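Local coordinates for protein putative phosphosugar isomerase (Clostridium difficile, PDB 3G68) that probably binds and isomerises a phosphorylated sugar, as a double-SIS-domain protein related to the isomerase part of glutamine-fructose-6-phosphate transaminase, at residues B[2-7]-B[142-147]; B[49-54]-B[149-154]; B[211-216]-B[261-266]; B[252-257]-B[280-285]. One frame throughout, in Å; residues are numbered along the deposited sequence. Where two conformers were deposited one is given.

Interaction 1: B[2-7]-B[142-147]; sequences MTIQDY and AKTKGY
The phenol ring of Tyr7 is approached obliquely by the ammonium end of Lys145: Lys145 NZ stands 3.8 Å from Tyr7 CD1 and only slightly farther from CE1, with the two side chains running at a slant to each other. Nearer its own backbone, the lysine rests on the tyrosine carbonyl, Lys145 CB lying 3.5 Å from Tyr7 O. With CG anti to the backbone N (chi1 173°) the lysine chain starts out extended, and the bend at chi3 then turns CE toward the ring. NZ itself is held by the backbone oxygens of Cys135 and Glu137 and by a salt bridge to Glu10, while Tyr7 OH is bonded to Lys139 N, so both polar ends are buried with partners. These residues sit at the first turns of two helices, 4-20 and 145-165. The first is capped at its N-terminus by a capping box, in which Asp6 N donates to Thr3 OG1 at 3.2 Å and Thr3 N to Asp6 OD2 at 3.0 Å. Thr144, placed just ahead of the second, makes no capping bond with its side chain; the Glu138 carboxylate accepts from Thr144 N and Gly146 N instead. Apolar contacts complete the interface: Ile4 CD1 is 3.8 Å from Ala142 CB, and Ile4 CG2 approaches Thr144 CG2 to 3.9 Å, the isoleucine and threonine side chains crossing nearly perpendicularly. Thr144 OG1 lies 4.0 Å from Tyr7 CB.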
loop_
_atom_site.group_PDB
_atom_site.type_symbol
_atom_site.label_atom_id
_atom_site.label_comp_id
_atom_site.label_asym_id
_atom_site.label_seq_id
_atom_site.Cartn_x
_atom_site.Cartn_y
_atom_site.Cartn_z
HETATM N N MSE B 2 10.318 -39.552 -29.569
HETATM C CA MSE B 2 9.884 -39.501 -28.164
HETATM C C MSE B 2 10.386 -40.698 -27.358
HETATM O O MSE B 2 10.254 -41.846 -27.778
HETATM C CB MSE B 2 8.367 -39.473 -28.079
HETATM C CG MSE B 2 7.738 -38.267 -28.737
HETATM SE SE MSE B 2 7.592 -36.720 -27.590
HETATM C CE MSE B 2 5.858 -37.064 -26.631
ATOM N N THR B 3 10.968 -40.404 -26.205
ATOM C CA THR B 3 11.463 -41.422 -25.295
ATOM C C THR B 3 10.419 -41.723 -24.211
ATOM O O THR B 3 9.400 -41.017 -24.059
ATOM C CB THR B 3 12.713 -40.914 -24.610
ATOM O OG1 THR B 3 12.397 -39.734 -23.881
ATOM C CG2 THR B 3 13.801 -40.577 -25.647
ATOM N N ILE B 4 10.687 -42.773 -23.436
ATOM C CA ILE B 4 9.874 -43.117 -22.295
ATOM C C ILE B 4 9.748 -41.881 -21.381
ATOM O O ILE B 4 8.654 -41.552 -20.936
ATOM C CB ILE B 4 10.517 -44.309 -21.519
ATOM C CG1 ILE B 4 10.369 -45.629 -22.311
ATOM C CG2 ILE B 4 9.888 -44.484 -20.150
ATOM C CD1 ILE B 4 11.294 -46.787 -21.735
ATOM N N GLN B 5 10.861 -41.176 -21.155
ATOM C CA GLN B 5 10.851 -40.002 -20.262
ATOM C C GLN B 5 9.923 -38.897 -20.795
ATOM O O GLN B 5 9.215 -38.262 -20.002
ATOM C CB GLN B 5 12.243 -39.430 -20.046
ATOM C CG GLN B 5 13.297 -40.344 -19.373
ATOM C CD GLN B 5 14.150 -41.187 -20.343
ATOM O OE1 GLN B 5 13.652 -41.828 -21.263
ATOM N NE2 GLN B 5 15.449 -41.157 -20.133
ATOM N N ASP B 6 9.940 -38.682 -22.118
ATOM C CA ASP B 6 9.062 -37.703 -22.763
ATOM C C ASP B 6 7.601 -38.041 -22.487
ATOM O O ASP B 6 6.835 -37.158 -22.090
ATOM C CB ASP B 6 9.289 -37.609 -24.279
ATOM C CG ASP B 6 10.664 -37.053 -24.643
ATOM O OD1 ASP B 6 11.195 -36.169 -23.950
ATOM O OD2 ASP B 6 11.231 -37.513 -25.638
ATOM N N TYR B 7 7.239 -39.310 -22.692
ATOM C CA TYR B 7 5.885 -39.764 -22.462
ATOM C C TYR B 7 5.507 -39.704 -21.000
ATOM O O TYR B 7 4.361 -39.350 -20.716
ATOM C CB TYR B 7 5.630 -41.149 -23.054
ATOM C CG TYR B 7 5.683 -41.197 -24.564
ATOM C CD1 TYR B 7 4.891 -40.340 -25.338
ATOM C CD2 TYR B 7 6.451 -42.161 -25.233
ATOM C CE1 TYR B 7 4.908 -40.402 -26.728
ATOM C CE2 TYR B 7 6.460 -42.234 -26.637
ATOM C CZ TYR B 7 5.701 -41.345 -27.365
ATOM O OH TYR B 7 5.692 -41.408 -28.725
ATOM N N ALA B 142 7.450 -49.682 -24.483
ATOM C CA ALA B 142 7.359 -49.672 -23.008
ATOM C C ALA B 142 6.403 -48.555 -22.541
ATOM O O ALA B 142 6.829 -47.507 -22.101
ATOM C CB ALA B 142 8.767 -49.516 -22.399
ATOM N N LYS B 143 5.101 -48.821 -22.617
ATOM C CA LYS B 143 4.059 -47.809 -22.310
ATOM C C LYS B 143 4.069 -47.399 -20.849
ATOM O O LYS B 143 4.145 -48.273 -19.957
ATOM C CB LYS B 143 2.646 -48.328 -22.630
ATOM C CG LYS B 143 2.427 -48.879 -24.056
ATOM C CD LYS B 143 2.369 -47.773 -25.074
ATOM C CE LYS B 143 1.812 -48.264 -26.406
ATOM N NZ LYS B 143 2.745 -49.045 -27.204
ATOM N N THR B 144 3.952 -46.085 -20.618
ATOM C CA THR B 144 3.917 -45.484 -19.273
ATOM C C THR B 144 2.706 -44.583 -19.182
ATOM O O THR B 144 1.770 -44.852 -18.435
ATOM C CB THR B 144 5.240 -44.735 -18.979
ATOM O OG1 THR B 144 5.521 -43.808 -20.019
ATOM C CG2 THR B 144 6.450 -45.746 -18.887
ATOM N N LYS B 145 2.729 -43.506 -19.945
ATOM C CA LYS B 145 1.595 -42.575 -20.052
ATOM C C LYS B 145 0.251 -43.291 -20.197
ATOM O O LYS B 145 -0.720 -42.983 -19.514
ATOM C CB LYS B 145 1.822 -41.680 -21.295
ATOM C CG LYS B 145 0.678 -40.773 -21.658
ATOM C CD LYS B 145 1.044 -39.882 -22.851
ATOM C CE LYS B 145 1.164 -40.652 -24.174
ATOM N NZ LYS B 145 1.130 -39.693 -25.368
ATOM N N GLY B 146 0.189 -44.225 -21.136
ATOM C CA GLY B 146 -1.045 -44.973 -21.402
ATOM C C GLY B 146 -1.562 -45.796 -20.236
ATOM O O GLY B 146 -2.775 -45.904 -20.045
ATOM N N TYR B 147 -0.642 -46.329 -19.440
ATOM C CA TYR B 147 -0.991 -47.081 -18.241
ATOM C C TYR B 147 -1.707 -46.143 -17.252
ATOM O O TYR B 147 -2.816 -46.454 -16.834
ATOM C CB TYR B 147 0.266 -47.737 -17.621
ATOM C CG TYR B 147 0.012 -48.498 -16.326
ATOM C CD1 TYR B 147 -0.888 -49.564 -16.284
ATOM C CD2 TYR B 147 0.649 -48.139 -15.135
ATOM C CE1 TYR B 147 -1.120 -50.254 -15.112
ATOM C CE2 TYR B 147 0.395 -48.830 -13.945
ATOM C CZ TYR B 147 -0.479 -49.891 -13.955
ATOM O OH TYR B 147 -0.724 -50.618 -12.809
#

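Interaction 2: B[49-54]-B[149-154]; sequences GVQVQP and CTKLNL
Val52 reaches between Lys151 and Leu154 of the facing helix with its two methyls divided between them. Its CG1 is anti to the backbone N (chi1 -179°), and this branch comes 3.9 Å from Leu154 CB; CG2 points instead to Lys151, 3.7 Å from Lys151 CB, and also lies near CG and the backbone O of that residue. Lys151 keeps CG beside its own backbone N, runs on extended through CD, and bends at chi3 (-71°), which places CE off the line of the chain. Its CD packs 3.7 Å from Gln51 CG, so methylene meets methylene where two polar side chains pass each other. Gln51 is itself bent at chi2, turning CD out of the line of CB and CG. About one turn before Val52, Gly49 has no side chain, and Leu154 CD1 lies 4.2 Å from Gly49 N. Helices 43-59 and 145-165 run in roughly the same direction here, their local axes 9.5 Å apart and inclined at -30°, within the first SIS-domain region. The polar ends look beyond the pair: Lys151 NZ forms a salt bridge with Asp222 and a hydrogen bond with Thr311, and the Gln51 amide bonds to Asp222 N and Asp218 O. No hydrogen bond links the two segments, so they are joined by van der Waals contact alone, while their buried amide and ammonium groups are satisfied by other parts of the chain.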
loop_
_atom_site.group_PDB
_atom_site.type_symbol
_atom_site.label_atom_id
_atom_site.label_comp_id
_atom_site.label_asym_id
_atom_site.label_seq_id
_atom_site.Cartn_x
_atom_site.Cartn_y
_atom_site.Cartn_z
ATOM N N GLY B 49 -6.536 -52.973 -14.877
ATOM C CA GLY B 49 -7.682 -53.594 -14.210
ATOM C C GLY B 49 -7.357 -54.147 -12.824
ATOM O O GLY B 49 -8.100 -53.929 -11.857
ATOM N N VAL B 50 -6.232 -54.831 -12.701
ATOM C CA VAL B 50 -5.812 -55.347 -11.407
ATOM C C VAL B 50 -5.681 -54.200 -10.400
ATOM O O VAL B 50 -6.124 -54.291 -9.260
ATOM C CB VAL B 50 -4.448 -56.080 -11.497
ATOM C CG1 VAL B 50 -3.979 -56.529 -10.127
ATOM C CG2 VAL B 50 -4.494 -57.253 -12.453
ATOM N N GLN B 51 -5.064 -53.107 -10.836
ATOM C CA GLN B 51 -4.802 -52.001 -9.945
ATOM C C GLN B 51 -6.038 -51.250 -9.495
ATOM O O GLN B 51 -6.139 -50.939 -8.309
ATOM C CB GLN B 51 -3.814 -50.999 -10.578
ATOM C CG GLN B 51 -3.472 -49.802 -9.691
ATOM C CD GLN B 51 -2.895 -50.211 -8.366
ATOM O OE1 GLN B 51 -2.046 -51.136 -8.286
ATOM N NE2 GLN B 51 -3.312 -49.529 -7.315
ATOM N N VAL B 52 -6.955 -50.973 -10.420
ATOM C CA VAL B 52 -8.136 -50.139 -10.136
ATOM C C VAL B 52 -9.361 -50.927 -9.636
ATOM O O VAL B 52 -10.212 -50.367 -8.952
ATOM C CB VAL B 52 -8.494 -49.297 -11.376
ATOM C CG1 VAL B 52 -9.689 -48.406 -11.129
ATOM C CG2 VAL B 52 -7.247 -48.458 -11.752
ATOM N N GLN B 53 -9.425 -52.223 -9.929
ATOM C CA GLN B 53 -10.550 -53.029 -9.452
ATOM C C GLN B 53 -10.890 -52.828 -7.969
ATOM O O GLN B 53 -12.078 -52.694 -7.645
ATOM C CB GLN B 53 -10.391 -54.515 -9.819
ATOM C CG GLN B 53 -11.559 -55.400 -9.353
ATOM C CD GLN B 53 -11.470 -55.809 -7.886
ATOM O OE1 GLN B 53 -10.382 -55.930 -7.328
ATOM N NE2 GLN B 53 -12.624 -56.080 -7.270
ATOM N N PRO B 54 -9.888 -52.831 -7.066
ATOM C CA PRO B 54 -10.272 -52.603 -5.669
ATOM C C PRO B 54 -10.995 -51.272 -5.456
ATOM O O PRO B 54 -12.034 -51.229 -4.798
ATOM C CB PRO B 54 -8.942 -52.636 -4.914
ATOM C CG PRO B 54 -8.044 -53.477 -5.762
ATOM C CD PRO B 54 -8.436 -53.080 -7.177
ATOM N N CYS B 149 -3.073 -43.125 -17.768
ATOM C CA CYS B 149 -4.303 -42.575 -18.303
ATOM C C CYS B 149 -5.423 -43.627 -18.385
ATOM O O CYS B 149 -6.580 -43.252 -18.294
ATOM C CB CYS B 149 -4.066 -41.914 -19.660
ATOM S SG CYS B 149 -3.019 -40.463 -19.637
ATOM N N THR B 150 -5.095 -44.922 -18.514
ATOM C CA THR B 150 -6.114 -45.998 -18.563
ATOM C C THR B 150 -6.656 -46.246 -17.133
ATOM O O THR B 150 -7.877 -46.363 -16.913
ATOM C CB THR B 150 -5.539 -47.291 -19.225
ATOM O OG1 THR B 150 -5.192 -46.996 -20.600
ATOM C CG2 THR B 150 -6.533 -48.464 -19.165
ATOM N N LYS B 151 -5.760 -46.300 -16.142
ATOM C CA LYS B 151 -6.194 -46.385 -14.750
ATOM C C LYS B 151 -7.118 -45.199 -14.393
ATOM O O LYS B 151 -8.158 -45.391 -13.787
ATOM C CB LYS B 151 -5.019 -46.398 -13.796
ATOM C CG LYS B 151 -4.152 -47.653 -13.882
ATOM C CD LYS B 151 -3.130 -47.661 -12.741
ATOM C CE LYS B 151 -2.012 -46.593 -12.908
ATOM N NZ LYS B 151 -0.969 -46.729 -11.875
ATOM N N LEU B 152 -6.727 -43.983 -14.779
ATOM C CA LEU B 152 -7.555 -42.801 -14.522
ATOM C C LEU B 152 -8.922 -42.956 -15.178
ATOM O O LEU B 152 -9.941 -42.708 -14.553
ATOM C CB LEU B 152 -6.895 -41.531 -15.062
ATOM C CG LEU B 152 -7.631 -40.200 -14.894
ATOM C CD1 LEU B 152 -8.019 -39.900 -13.444
ATOM C CD2 LEU B 152 -6.711 -39.079 -15.409
ATOM N N ASN B 153 -8.929 -43.378 -16.432
ATOM C CA ASN B 153 -10.175 -43.557 -17.213
ATOM C C ASN B 153 -11.152 -44.529 -16.544
ATOM O O ASN B 153 -12.367 -44.281 -16.494
ATOM C CB ASN B 153 -9.854 -44.024 -18.650
ATOM C CG ASN B 153 -10.580 -43.205 -19.705
ATOM O OD1 ASN B 153 -10.587 -41.969 -19.642
ATOM N ND2 ASN B 153 -11.171 -43.874 -20.688
ATOM N N LEU B 154 -10.604 -45.623 -16.016
ATOM C CA LEU B 154 -11.356 -46.605 -15.230
ATOM C C LEU B 154 -11.916 -46.008 -13.922
ATOM O O LEU B 154 -13.038 -46.311 -13.531
ATOM C CB LEU B 154 -10.500 -47.815 -14.904
ATOM C CG LEU B 154 -10.227 -48.779 -16.063
ATOM C CD1 LEU B 154 -9.035 -49.672 -15.740
ATOM C CD2 LEU B 154 -11.483 -49.601 -16.352
#

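Interaction 3: B[211-216]-B[261-266]; sequences IRIIGH and FILDTG
Ile211 sets its CG2 methyl against the rim of the Phe261 ring, close to the ring plane, at 3.5 Å from CD2. Phe261 lies on the same sheet face as Ile213, whose CG2 in turn packs 3.8 Å from Leu263 CD1. Helix 220-234 covers Ile213 and Leu263 on that face. On the reverse face Ile214 and Ile262 lie side by side beneath helices 243-250 and 271-279. The backbones are paired by three nearly straight hydrogen bonds: Phe261 N to Arg212 O at 3.0 Å, Ile214 N to Phe261 O at 2.8 Å and Leu263 N to Ile214 O at 2.9 Å. Beyond Gly215 the pairing lapses; His216 N finds no partner in the model, although buried. There Thr265 OG1 lies 3.4 Å from His216 CG, the two side chains meeting at about a right angle, while His216 ND1 is bonded to Asp218 N. Asp264 OD1 accepts from Gly266 N in an Asx turn. Parallel neighbours sandwiched between helices, with strand 210-215 flanked by 238-242 and 258-264 in a 2-1-3-4-5 sheet, are characteristic of the three-layer alpha/beta fold of SIS domains.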
loop_
_atom_site.group_PDB
_atom_site.type_symbol
_atom_site.label_atom_id
_atom_site.label_comp_id
_atom_site.label_asym_id
_atom_site.label_seq_id
_atom_site.Cartn_x
_atom_site.Cartn_y
_atom_site.Cartn_z
ATOM N N ILE B 211 15.820 -59.209 -10.809
ATOM C CA ILE B 211 15.105 -58.322 -9.907
ATOM C C ILE B 211 13.781 -58.896 -9.427
ATOM O O ILE B 211 13.084 -59.587 -10.161
ATOM C CB ILE B 211 14.783 -56.979 -10.636
ATOM C CG1 ILE B 211 16.053 -56.286 -11.150
ATOM C CG2 ILE B 211 14.010 -56.015 -9.700
ATOM C CD1 ILE B 211 15.807 -55.140 -12.138
ATOM N N ARG B 212 13.423 -58.579 -8.191
ATOM C CA ARG B 212 12.118 -58.883 -7.649
ATOM C C ARG B 212 11.590 -57.591 -7.008
ATOM O O ARG B 212 12.362 -56.825 -6.464
ATOM C CB ARG B 212 12.173 -60.038 -6.637
ATOM C CG ARG B 212 12.463 -61.347 -7.317
ATOM C CD ARG B 212 12.322 -62.489 -6.334
ATOM N NE ARG B 212 12.628 -63.754 -6.975
ATOM C CZ ARG B 212 13.842 -64.250 -7.106
ATOM N NH1 ARG B 212 14.912 -63.628 -6.599
ATOM N NH2 ARG B 212 14.001 -65.410 -7.736
ATOM N N ILE B 213 10.311 -57.304 -7.172
ATOM C CA ILE B 213 9.680 -56.119 -6.566
ATOM C C ILE B 213 8.687 -56.675 -5.545
ATOM O O ILE B 213 7.948 -57.618 -5.853
ATOM C CB ILE B 213 8.931 -55.239 -7.588
ATOM C CG1 ILE B 213 9.862 -54.833 -8.722
ATOM C CG2 ILE B 213 8.346 -53.981 -6.896
ATOM C CD1 ILE B 213 9.132 -54.074 -9.857
ATOM N N ILE B 214 8.700 -56.123 -4.328
ATOM C CA ILE B 214 7.764 -56.526 -3.278
ATOM C C ILE B 214 6.905 -55.303 -2.962
ATOM O O ILE B 214 7.452 -54.237 -2.609
ATOM C CB ILE B 214 8.481 -56.996 -2.002
ATOM C CG1 ILE B 214 9.521 -58.071 -2.326
ATOM C CG2 ILE B 214 7.467 -57.471 -0.955
ATOM C CD1 ILE B 214 10.295 -58.529 -1.133
ATOM N N GLY B 215 5.586 -55.437 -3.145
ATOM C CA GLY B 215 4.625 -54.347 -2.909
ATOM C C GLY B 215 3.537 -54.708 -1.905
ATOM O O GLY B 215 3.381 -55.866 -1.523
ATOM N N HIS B 216 2.795 -53.691 -1.473
ATOM C CA HIS B 216 1.619 -53.879 -0.641
ATOM C C HIS B 216 0.433 -54.243 -1.559
ATOM O O HIS B 216 0.425 -53.854 -2.727
ATOM C CB HIS B 216 1.301 -52.588 0.136
ATOM C CG HIS B 216 0.168 -52.732 1.109
ATOM N ND1 HIS B 216 -1.140 -52.509 0.755
ATOM C CD2 HIS B 216 0.146 -53.102 2.411
ATOM C CE1 HIS B 216 -1.921 -52.709 1.800
ATOM N NE2 HIS B 216 -1.166 -53.072 2.819
ATOM N N PHE B 261 13.422 -54.438 -4.987
ATOM C CA PHE B 261 12.805 -53.124 -4.819
ATOM C C PHE B 261 11.614 -53.354 -3.901
ATOM O O PHE B 261 10.777 -54.232 -4.194
ATOM C CB PHE B 261 12.324 -52.528 -6.127
ATOM C CG PHE B 261 13.425 -52.135 -7.016
ATOM C CD1 PHE B 261 14.099 -50.935 -6.797
ATOM C CD2 PHE B 261 13.841 -52.961 -8.041
ATOM C CE1 PHE B 261 15.150 -50.552 -7.590
ATOM C CE2 PHE B 261 14.904 -52.572 -8.877
ATOM C CZ PHE B 261 15.556 -51.366 -8.650
ATOM N N ILE B 262 11.575 -52.620 -2.787
ATOM C CA ILE B 262 10.452 -52.684 -1.845
ATOM C C ILE B 262 9.659 -51.374 -1.958
ATOM O O ILE B 262 10.185 -50.289 -1.712
ATOM C CB ILE B 262 10.906 -52.964 -0.395
ATOM C CG1 ILE B 262 11.641 -54.335 -0.356
ATOM C CG2 ILE B 262 9.686 -52.998 0.547
ATOM C CD1 ILE B 262 12.023 -54.869 1.036
ATOM N N LEU B 263 8.403 -51.503 -2.372
ATOM C CA LEU B 263 7.476 -50.376 -2.510
ATOM C C LEU B 263 6.726 -50.350 -1.179
ATOM O O LEU B 263 5.817 -51.142 -0.958
ATOM C CB LEU B 263 6.545 -50.627 -3.695
ATOM C CG LEU B 263 7.223 -50.849 -5.057
ATOM C CD1 LEU B 263 6.132 -51.009 -6.162
ATOM C CD2 LEU B 263 8.144 -49.692 -5.365
ATOM N N ASP B 264 7.177 -49.484 -0.281
ATOM C CA ASP B 264 6.691 -49.427 1.094
ATOM C C ASP B 264 5.595 -48.365 1.268
ATOM O O ASP B 264 5.867 -47.163 1.372
ATOM C CB ASP B 264 7.868 -49.196 2.050
ATOM C CG ASP B 264 7.428 -49.054 3.511
ATOM O OD1 ASP B 264 6.308 -49.487 3.862
ATOM O OD2 ASP B 264 8.212 -48.493 4.298
ATOM N N THR B 265 4.352 -48.829 1.350
ATOM C CA THR B 265 3.197 -47.911 1.491
ATOM C C THR B 265 2.901 -47.472 2.927
ATOM O O THR B 265 1.976 -46.681 3.147
ATOM C CB THR B 265 1.919 -48.492 0.884
ATOM O OG1 THR B 265 1.490 -49.610 1.660
ATOM C CG2 THR B 265 2.131 -48.894 -0.581
ATOM N N GLY B 266 3.686 -47.960 3.882
ATOM C CA GLY B 266 3.536 -47.580 5.266
ATOM C C GLY B 266 2.437 -48.316 6.025
ATOM O O GLY B 266 2.189 -47.981 7.176
#

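Interaction 4: B[252-257]-B[280-285]; sequences NAINSD and GWTENV
An Asx turn built on Asn255 and an ST turn built on Thr282 meet at the surface, where the polypeptide enters two neighbouring parallel strands. In the first, Asp257 N donates to Asn255 OD1 at 3.0 Å, in the plane of the side-chain carbonyl; in the second, Asn284 N donates to Thr282 OG1, also at 3.0 Å. Between them the segments come close without a direct hydrogen bond: Ser256 CA makes a CA-H...O contact of 3.2 Å with Trp281 O, and Asn255 O lies 3.4 Å from Thr282 CB. A water molecule supplies the polar link, donating to Ser256 O at 2.6 Å and accepting from Glu283 N at 2.9 Å. The segments lead into strands 258-264 and 284-289, which are adjacent in the second five-stranded parallel sheet, so this contact brackets their N-terminal ends. Ser258 O, at the start of the first strand, ties the second turn to the sheet by accepting from both Thr282 OG1 and Asn284 ND2. On the apolar side Ile254 CG2 stands at the edge of the Trp281 indole, near its plane and 3.8 Å from CE3, and the two side chains cross at about a right angle. In Ile254, CG2 is anti to the backbone N and CG1 lies beside that N; it is the CG2 branch that meets the tryptophan, and it also lies 4.1 Å from Thr282 CG2.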
loop_
_atom_site.group_PDB
_atom_site.type_symbol
_atom_site.label_atom_id
_atom_site.label_comp_id
_atom_site.label_asym_id
_atom_site.label_seq_id
_atom_site.Cartn_x
_atom_site.Cartn_y
_atom_site.Cartn_z
ATOM N N ASN B 252 13.392 -68.242 -0.581
ATOM C CA ASN B 252 14.312 -69.355 -0.831
ATOM C C ASN B 252 15.255 -69.070 -1.985
ATOM O O ASN B 252 16.350 -69.596 -1.988
ATOM C CB ASN B 252 13.573 -70.666 -1.136
ATOM C CG ASN B 252 12.855 -71.235 0.050
ATOM O OD1 ASN B 252 11.622 -71.248 0.122
ATOM N ND2 ASN B 252 13.613 -71.673 1.010
ATOM N N ALA B 253 14.815 -68.284 -2.986
ATOM C CA ALA B 253 15.632 -68.009 -4.162
ATOM C C ALA B 253 16.493 -66.739 -4.075
ATOM O O ALA B 253 17.176 -66.414 -5.046
ATOM C CB ALA B 253 14.737 -67.950 -5.438
ATOM N N ILE B 254 16.528 -66.059 -2.937
ATOM C CA ILE B 254 17.307 -64.811 -2.821
ATOM C C ILE B 254 18.776 -65.155 -2.580
ATOM O O ILE B 254 19.102 -66.033 -1.739
ATOM C CB ILE B 254 16.732 -63.893 -1.729
ATOM C CG1 ILE B 254 15.277 -63.493 -2.053
ATOM C CG2 ILE B 254 17.611 -62.650 -1.481
ATOM C CD1 ILE B 254 14.997 -62.778 -3.418
ATOM N N ASN B 255 19.663 -64.502 -3.337
ATOM C CA ASN B 255 21.112 -64.672 -3.164
ATOM C C ASN B 255 21.821 -63.341 -3.371
ATOM O O ASN B 255 21.153 -62.319 -3.605
ATOM C CB ASN B 255 21.655 -65.810 -4.038
ATOM C CG ASN B 255 21.396 -65.583 -5.484
ATOM O OD1 ASN B 255 21.817 -64.574 -6.010
ATOM N ND2 ASN B 255 20.683 -66.521 -6.142
ATOM N N SER B 256 23.149 -63.320 -3.255
ATOM C CA SER B 256 23.860 -62.043 -3.270
ATOM C C SER B 256 23.802 -61.310 -4.620
ATOM O O SER B 256 24.127 -60.102 -4.714
ATOM C CB SER B 256 25.304 -62.234 -2.787
ATOM O OG SER B 256 26.019 -62.888 -3.804
ATOM N N ASP B 257 23.442 -62.025 -5.670
ATOM C CA ASP B 257 23.235 -61.416 -6.993
ATOM C C ASP B 257 21.786 -60.928 -7.236
ATOM O O ASP B 257 21.489 -60.438 -8.344
ATOM C CB ASP B 257 23.607 -62.406 -8.113
ATOM C CG ASP B 257 25.116 -62.553 -8.344
ATOM O OD1 ASP B 257 25.939 -61.690 -7.932
ATOM O OD2 ASP B 257 25.455 -63.551 -9.010
ATOM N N GLY B 280 20.862 -58.938 4.704
ATOM C CA GLY B 280 21.855 -59.904 5.132
ATOM C C GLY B 280 22.222 -60.874 4.015
ATOM O O GLY B 280 23.269 -61.496 4.108
ATOM N N TRP B 281 21.376 -61.039 2.994
ATOM C CA TRP B 281 21.645 -61.937 1.848
ATOM C C TRP B 281 22.127 -61.224 0.577
ATOM O O TRP B 281 22.815 -61.839 -0.243
ATOM C CB TRP B 281 20.424 -62.791 1.489
ATOM C CG TRP B 281 19.877 -63.657 2.624
ATOM C CD1 TRP B 281 20.595 -64.222 3.632
ATOM C CD2 TRP B 281 18.541 -64.161 2.764
ATOM N NE1 TRP B 281 19.782 -64.984 4.434
ATOM C CE2 TRP B 281 18.514 -64.960 3.931
ATOM C CE3 TRP B 281 17.353 -63.963 2.061
ATOM C CZ2 TRP B 281 17.346 -65.596 4.392
ATOM C CZ3 TRP B 281 16.195 -64.593 2.511
ATOM C CH2 TRP B 281 16.200 -65.394 3.679
ATOM N N THR B 282 21.745 -59.958 0.404
ATOM C CA THR B 282 22.132 -59.156 -0.764
ATOM C C THR B 282 22.266 -57.686 -0.396
ATOM O O THR B 282 21.518 -57.178 0.463
ATOM C CB THR B 282 21.117 -59.310 -1.953
ATOM O OG1 THR B 282 21.445 -58.390 -3.010
ATOM C CG2 THR B 282 19.685 -59.083 -1.499
ATOM N N GLU B 283 23.233 -57.038 -1.044
ATOM C CA GLU B 283 23.506 -55.619 -0.852
ATOM C C GLU B 283 22.648 -54.765 -1.809
ATOM O O GLU B 283 22.731 -53.525 -1.810
ATOM C CB GLU B 283 25.017 -55.354 -1.025
ATOM C CG GLU B 283 25.866 -56.142 -0.004
ATOM C CD GLU B 283 27.357 -55.830 -0.034
ATOM O OE1 GLU B 283 28.086 -56.355 0.858
ATOM O OE2 GLU B 283 27.803 -55.082 -0.924
ATOM N N ASN B 284 21.804 -55.423 -2.610
ATOM C CA ASN B 284 20.962 -54.765 -3.603
ATOM C C ASN B 284 19.500 -54.636 -3.224
ATOM O O ASN B 284 18.615 -54.957 -4.037
ATOM C CB ASN B 284 21.111 -55.536 -4.931
ATOM C CG ASN B 284 22.551 -55.769 -5.284
ATOM O OD1 ASN B 284 23.354 -54.837 -5.277
ATOM N ND2 ASN B 284 22.906 -57.024 -5.543
ATOM N N VAL B 285 19.234 -54.166 -1.995
ATOM C CA VAL B 285 17.866 -53.920 -1.526
ATOM C C VAL B 285 17.610 -52.382 -1.564
ATOM O O VAL B 285 18.355 -51.588 -0.972
ATOM C CB VAL B 285 17.561 -54.511 -0.134
ATOM C CG1 VAL B 285 16.070 -54.222 0.191
ATOM C CG2 VAL B 285 17.832 -56.040 -0.101
HETATM O O HOH W 1 25.018 -58.461 -2.844
#

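In the fold
The contacts fall into two pairs. Interactions 1 and 2 share helix 145-165, their centres about 17 Å apart, and touch where Tyr147 OH packs on Gln51 CB; their segments alternate along the chain, so helices 4-20 and 43-59 both meet one later helix. Interactions 3 and 4, with centres about 15 Å apart, serve the second parallel sheet and also alternate in sequence; Arg212 of the one packs on Ala253 and Ile254 of the other. The first pair closes before the second opens. The nearest atoms of interactions 2 and 3 are about 7 Å apart, and Asp222, whose carboxylate pairs with Lys151 and whose N donates to Gln51, lies on helix 220-234, just after strand 210-215, linking the two sheet regions of this double-SIS chain.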